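Diaminobutyrate-pyruvate transaminase and L-2,4-diaminobutyrate decarboxylase (Vibrio parahaemolyticus, PDB 2QMA) probably combines a pyridoxal phosphate-dependent transaminase with a decarboxylase that acts on L-2,4-diaminobutyrate, the decarboxylase being the C-terminal part described here. Local coordinates at residues 103-108 and 454-459; 468-473 and 484-489. One frame throughout, in Å; residues are numbered along the deposited sequence.

Overall arrangement
Going from the N terminus, the loop between helices 80-92 and 113-125 comes first. Its residues 103-108 wait some 346 residues for their partner, 454-459, which runs into the start of strand 458-462. Contact 1 therefore closes a long loop and ties this early segment to the C-terminal small domain. Contact 2 follows in series, neither nested nor crossing. It closes a short connection of ten residues, half of them already helical, from strand 465-471 to the last helix, 479-495. Strands 458-462 and 465-471 are antiparallel neighbours in the four-stranded sheet, so both contacts reach it. The centres of the two contacts lie about 8 Å apart. The Thr471 hydroxyl joins them by hydrogen-bonding to Ala105 O.

Contact 1 (103-108 and 454-459); sequences CIAHLH and IAVLGE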
loop_
_atom_site.group_PDB
_atom_site.type_symbol
_atom_site.label_atom_id
_atom_site.label_comp_id
_atom_site.label_asym_id
_atom_site.label_seq_id
_atom_site.Cartn_x
_atom_site.Cartn_y
_atom_site.Cartn_z
ATOM N N CYS A 103 -19.506 3.871 16.319
ATOM C CA CYS A 103 -18.869 3.303 15.126
ATOM C C CYS A 103 -18.247 1.940 15.481
ATOM O O CYS A 103 -17.195 1.873 16.109
ATOM C CB CYS A 103 -17.831 4.266 14.588
ATOM S SG CYS A 103 -17.189 3.712 12.976
ATOM N N ILE A 104 -18.915 0.847 15.101
ATOM C CA ILE A 104 -18.663 -0.434 15.756
ATOM C C ILE A 104 -19.014 -1.620 14.868
ATOM O O ILE A 104 -19.454 -2.659 15.374
ATOM C CB ILE A 104 -19.453 -0.507 17.131
ATOM C CG1 ILE A 104 -18.792 -1.504 18.080
ATOM C CG2 ILE A 104 -20.918 -0.803 16.911
ATOM C CD1 ILE A 104 -19.208 -1.408 19.589
ATOM N N ALA A 105 -18.820 -1.470 13.549
ATOM C CA ALA A 105 -19.283 -2.448 12.576
ATOM C C ALA A 105 -18.218 -3.489 12.168
ATOM O O ALA A 105 -18.499 -4.697 12.155
ATOM C CB ALA A 105 -19.770 -1.737 11.320
ATOM N N HIS A 106 -17.033 -2.995 11.808
ATOM C CA HIS A 106 -16.054 -3.742 10.990
ATOM C C HIS A 106 -14.681 -3.750 11.624
ATOM O O HIS A 106 -14.447 -3.101 12.660
ATOM C CB HIS A 106 -15.909 -3.052 9.613
ATOM C CG HIS A 106 -17.212 -2.791 8.922
ATOM N ND1 HIS A 106 -18.109 -3.793 8.619
ATOM C CD2 HIS A 106 -17.752 -1.647 8.442
ATOM C CE1 HIS A 106 -19.155 -3.276 8.003
ATOM N NE2 HIS A 106 -18.971 -1.974 7.895
ATOM N N LEU A 107 -13.749 -4.459 10.985
ATOM C CA LEU A 107 -12.362 -4.444 11.446
ATOM C C LEU A 107 -11.686 -3.182 10.939
ATOM O O LEU A 107 -10.764 -3.227 10.119
ATOM C CB LEU A 107 -11.640 -5.722 11.002
ATOM C CG LEU A 107 -12.120 -6.975 11.746
ATOM C CD1 LEU A 107 -11.590 -8.266 11.086
ATOM C CD2 LEU A 107 -11.715 -6.976 13.238
ATOM N N HIS A 108 -12.175 -2.061 11.450
ATOM C CA HIS A 108 -11.791 -0.727 11.029
ATOM C C HIS A 108 -11.478 0.008 12.335
ATOM O O HIS A 108 -12.377 0.375 13.076
ATOM C CB HIS A 108 -12.940 -0.058 10.287
ATOM C CG HIS A 108 -12.637 1.339 9.823
ATOM N ND1 HIS A 108 -13.621 2.280 9.606
ATOM C CD2 HIS A 108 -11.459 1.954 9.550
ATOM C CE1 HIS A 108 -13.063 3.409 9.200
ATOM N NE2 HIS A 108 -11.753 3.233 9.157
ATOM N N ILE A 454 -26.443 7.586 13.284
ATOM C CA ILE A 454 -26.689 7.191 14.663
ATOM C C ILE A 454 -25.686 6.106 15.074
ATOM O O ILE A 454 -25.133 6.136 16.155
ATOM C CB ILE A 454 -28.092 6.595 14.789
ATOM C CG1 ILE A 454 -29.147 7.672 14.522
ATOM C CG2 ILE A 454 -28.290 5.959 16.189
ATOM C CD1 ILE A 454 -30.529 7.033 14.184
ATOM N N ALA A 455 -25.470 5.151 14.184
ATOM C CA ALA A 455 -24.558 4.054 14.460
ATOM C C ALA A 455 -24.102 3.412 13.156
ATOM O O ALA A 455 -24.866 3.335 12.168
ATOM C CB ALA A 455 -25.202 3.002 15.370
ATOM N N VAL A 456 -22.850 2.965 13.190
ATOM C CA VAL A 456 -22.251 2.168 12.123
ATOM C C VAL A 456 -22.208 0.710 12.599
ATOM O O VAL A 456 -21.395 0.337 13.460
ATOM C CB VAL A 456 -20.851 2.678 11.694
ATOM C CG1 VAL A 456 -20.323 1.797 10.525
ATOM C CG2 VAL A 456 -20.925 4.187 11.259
ATOM N N LEU A 457 -23.110 -0.099 12.050
ATOM C CA LEU A 457 -23.313 -1.472 12.503
ATOM C C LEU A 457 -22.995 -2.445 11.381
ATOM O O LEU A 457 -23.187 -2.121 10.213
ATOM C CB LEU A 457 -24.770 -1.691 12.905
ATOM C CG LEU A 457 -25.254 -0.824 14.063
ATOM C CD1 LEU A 457 -26.742 -1.033 14.316
ATOM C CD2 LEU A 457 -24.384 -1.076 15.323
ATOM N N GLY A 458 -22.516 -3.625 11.740
ATOM C CA GLY A 458 -22.226 -4.665 10.729
ATOM C C GLY A 458 -23.506 -5.433 10.403
ATOM O O GLY A 458 -24.452 -5.416 11.181
ATOM N N GLU A 459 -23.555 -6.108 9.253
ATOM C CA GLU A 459 -24.698 -6.973 8.995
ATOM C C GLU A 459 -24.233 -8.207 8.287
ATOM O O GLU A 459 -23.406 -8.136 7.383
ATOM C CB GLU A 459 -25.872 -6.262 8.272
ATOM C CG GLU A 459 -25.976 -6.421 6.776
ATOM C CD GLU A 459 -27.312 -5.909 6.225
ATOM O OE1 GLU A 459 -28.161 -6.742 5.807
ATOM O OE2 GLU A 459 -27.524 -4.678 6.239
#
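Ala105 and Val456 form the apolar centre of this buried contact. The methyl CB of Ala105 lies 3.7 Å from CG1 of Val456. That branch stands anti to the backbone N of Val456 (chi1 -178°). The same methyl presses on the backbone of the other segment, with Ala105 CB 3.3 Å from Leu457 C. Cys103 meets CB and the second branch of Val456: its SG is 4.0 Å from Val456 CB and almost as near to CG2. On the other face of the two backbones, Ile104 and Leu457 cross obliquely and touch through Ile104 CG2 and Leu457 CD2, 3.8 Å apart. Phe470 and helix 479-495 pack against this pair.

The backbones are joined by a single bridge between Cys103 and Val456. One of its hydrogen bonds runs from Ile104 N to Val456 O, 3.0 Å long, with an N-H...O angle of 152°; Val456 also bonds to the backbone of Asp102. Ala105 N is close to this oxygen, but its angle is too poor for a bond. Ala105 CB sits 3.4 Å above the plane of the His106 ring, over its centre. The ring approaches Gly458 obliquely, and His106 CE1 is 4.3 Å from Gly458 CA. At the polar edge, His106 NE2 is hydrogen-bonded to Asp133 OD2 of the second subunit. His108 NE2 bonds to Asn126 O of that subunit. Thus a segment held inside the chain by 454-459 also joins the dimer interface. The side chain of His106 is about 8 Å from that of Lys325, the predicted attachment point of pyridoxal phosphate. This arrangement of an early loop against the C-terminal small domain, near the cofactor lysine and the subunit interface, is consistent with the fold type I architecture of pyridoxal-dependent decarboxylases.

Contact 2 (468-473 and 484-489); sequences LKFTIL and SLLSKI
Phe470 points the far end of its ring at Leu485, and the two side chains meet tip to tip. Phe470 CE1 and Leu485 CD2 are 3.7 Å apart, and CZ of the ring is equally close to that methyl. This is a helix packed on a beta sheet, in the C-terminal small domain, where helices cover one antiparallel sheet. The 484-489 part of helix 479-495 runs nearly antiparallel to strand segment 468-471, at 157°, with the two axes 12.5 Å apart. Large side chains bridge that gap.

Phe470 carries most of the contact. Its CG is anti to the carbonyl carbon (chi1 -66°), and CB already points toward the helix. Three helix residues gather at the end of the ring. Ile489 also comes tip to tip and brings CD1 to the ring edge, near the ring plane. Leu486 adds its CD2 methyl obliquely, 4.1 Å from Phe470 CZ. The contact is wholly apolar, and all five touching residues are buried. Phe429 of the neighbouring strand 426-431 meets Phe470 edge-to-face. Helix 438-452 also packs beside this contact: its Leu445 touches both Leu468 and Ile489. Leu468 lies two residues before Phe470 and points toward the same helix. It makes the looser end of the contact, where Leu468 CD1 stands 4.4 Å from Ile489 CG2.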
loop_
_atom_site.group_PDB
_atom_site.type_symbol
_atom_site.label_atom_id
_atom_site.label_comp_id
_atom_site.label_asym_id
_atom_site.label_seq_id
_atom_site.Cartn_x
_atom_site.Cartn_y
_atom_site.Cartn_z
ATOM N N LEU A 468 -27.368 -8.387 12.815
ATOM C CA LEU A 468 -26.525 -7.221 13.081
ATOM C C LEU A 468 -25.241 -7.663 13.756
ATOM O O LEU A 468 -25.215 -8.680 14.417
ATOM C CB LEU A 468 -27.251 -6.253 14.002
ATOM C CG LEU A 468 -28.600 -5.764 13.434
ATOM C CD1 LEU A 468 -29.329 -5.078 14.554
ATOM C CD2 LEU A 468 -28.378 -4.830 12.250
ATOM N N LYS A 469 -24.194 -6.861 13.586
ATOM C CA LYS A 469 -22.880 -7.137 14.141
ATOM C C LYS A 469 -22.212 -5.923 14.783
ATOM O O LYS A 469 -22.181 -4.819 14.207
ATOM C CB LYS A 469 -21.937 -7.723 13.062
ATOM C CG LYS A 469 -20.494 -7.887 13.530
ATOM C CD LYS A 469 -19.640 -8.694 12.496
ATOM C CE LYS A 469 -19.377 -7.893 11.218
ATOM N NZ LYS A 469 -18.403 -8.669 10.334
ATOM N N PHE A 470 -21.675 -6.160 15.973
ATOM C CA PHE A 470 -20.723 -5.292 16.631
ATOM C C PHE A 470 -19.356 -5.974 16.424
ATOM O O PHE A 470 -19.188 -7.172 16.740
ATOM C CB PHE A 470 -20.932 -5.231 18.166
ATOM C CG PHE A 470 -22.223 -4.589 18.657
ATOM C CD1 PHE A 470 -22.999 -3.733 17.871
ATOM C CD2 PHE A 470 -22.604 -4.795 19.987
ATOM C CE1 PHE A 470 -24.188 -3.118 18.421
ATOM C CE2 PHE A 470 -23.755 -4.187 20.533
ATOM C CZ PHE A 470 -24.553 -3.368 19.741
ATOM N N THR A 471 -18.390 -5.196 15.958
ATOM C CA THR A 471 -16.976 -5.527 16.048
ATOM C C THR A 471 -16.344 -4.601 17.080
ATOM O O THR A 471 -16.068 -3.407 16.805
ATOM C CB THR A 471 -16.310 -5.415 14.667
ATOM O OG1 THR A 471 -17.002 -6.301 13.781
ATOM C CG2 THR A 471 -14.829 -5.858 14.734
ATOM N N ILE A 472 -16.214 -5.108 18.299
ATOM C CA ILE A 472 -15.702 -4.284 19.395
ATOM C C ILE A 472 -14.176 -4.151 19.338
ATOM O O ILE A 472 -13.428 -5.136 19.492
ATOM C CB ILE A 472 -16.131 -4.808 20.786
ATOM C CG1 ILE A 472 -17.644 -5.086 20.823
ATOM C CG2 ILE A 472 -15.695 -3.786 21.884
ATOM C CD1 ILE A 472 -18.094 -6.050 21.973
ATOM N N LEU A 473 -13.704 -2.941 19.091
ATOM C CA LEU A 473 -12.261 -2.732 18.995
ATOM C C LEU A 473 -11.761 -1.727 19.985
ATOM O O LEU A 473 -10.714 -1.911 20.580
ATOM C CB LEU A 473 -11.816 -2.307 17.594
ATOM C CG LEU A 473 -11.940 -3.279 16.407
ATOM C CD1 LEU A 473 -11.375 -2.657 15.112
ATOM C CD2 LEU A 473 -11.302 -4.659 16.701
ATOM N N SER A 484 -26.659 2.314 26.052
ATOM C CA SER A 484 -27.144 3.375 25.174
ATOM C C SER A 484 -27.174 2.988 23.673
ATOM O O SER A 484 -28.102 3.418 22.959
ATOM C CB SER A 484 -26.348 4.652 25.403
ATOM O OG SER A 484 -26.417 5.469 24.263
ATOM N N LEU A 485 -26.166 2.232 23.204
ATOM C CA LEU A 485 -26.150 1.742 21.831
ATOM C C LEU A 485 -27.350 0.821 21.555
ATOM O O LEU A 485 -28.064 0.996 20.578
ATOM C CB LEU A 485 -24.801 1.073 21.477
ATOM C CG LEU A 485 -24.643 0.580 20.026
ATOM C CD1 LEU A 485 -25.016 1.682 19.004
ATOM C CD2 LEU A 485 -23.211 0.111 19.837
ATOM N N LEU A 486 -27.613 -0.121 22.453
ATOM C CA LEU A 486 -28.791 -0.999 22.312
ATOM C C LEU A 486 -30.115 -0.211 22.401
ATOM O O LEU A 486 -31.067 -0.519 21.697
ATOM C CB LEU A 486 -28.767 -2.119 23.349
ATOM C CG LEU A 486 -27.623 -3.123 23.168
ATOM C CD1 LEU A 486 -27.531 -3.967 24.431
ATOM C CD2 LEU A 486 -27.912 -4.015 21.981
ATOM N N SER A 487 -30.165 0.779 23.288
ATOM C CA SER A 487 -31.327 1.663 23.373
ATOM C C SER A 487 -31.594 2.420 22.054
ATOM O O SER A 487 -32.727 2.487 21.610
ATOM C CB SER A 487 -31.168 2.658 24.513
ATOM O OG SER A 487 -32.413 3.323 24.719
ATOM N N LYS A 488 -30.523 2.951 21.447
ATOM C CA LYS A 488 -30.571 3.670 20.163
ATOM C C LYS A 488 -31.105 2.767 19.083
ATOM O O LYS A 488 -31.920 3.197 18.270
ATOM C CB LYS A 488 -29.155 4.094 19.729
ATOM C CG LYS A 488 -28.551 5.203 20.536
ATOM C CD LYS A 488 -27.170 5.531 19.988
ATOM C CE LYS A 488 -26.191 5.822 21.098
ATOM N NZ LYS A 488 -26.279 7.182 21.637
ATOM N N ILE A 489 -30.620 1.523 19.061
ATOM C CA ILE A 489 -31.083 0.543 18.091
ATOM C C ILE A 489 -32.551 0.154 18.290
ATOM O O ILE A 489 -33.314 0.028 17.324
ATOM C CB ILE A 489 -30.184 -0.718 18.046
ATOM C CG1 ILE A 489 -28.768 -0.340 17.588
ATOM C CG2 ILE A 489 -30.803 -1.779 17.110
ATOM C CD1 ILE A 489 -27.721 -1.394 17.911
#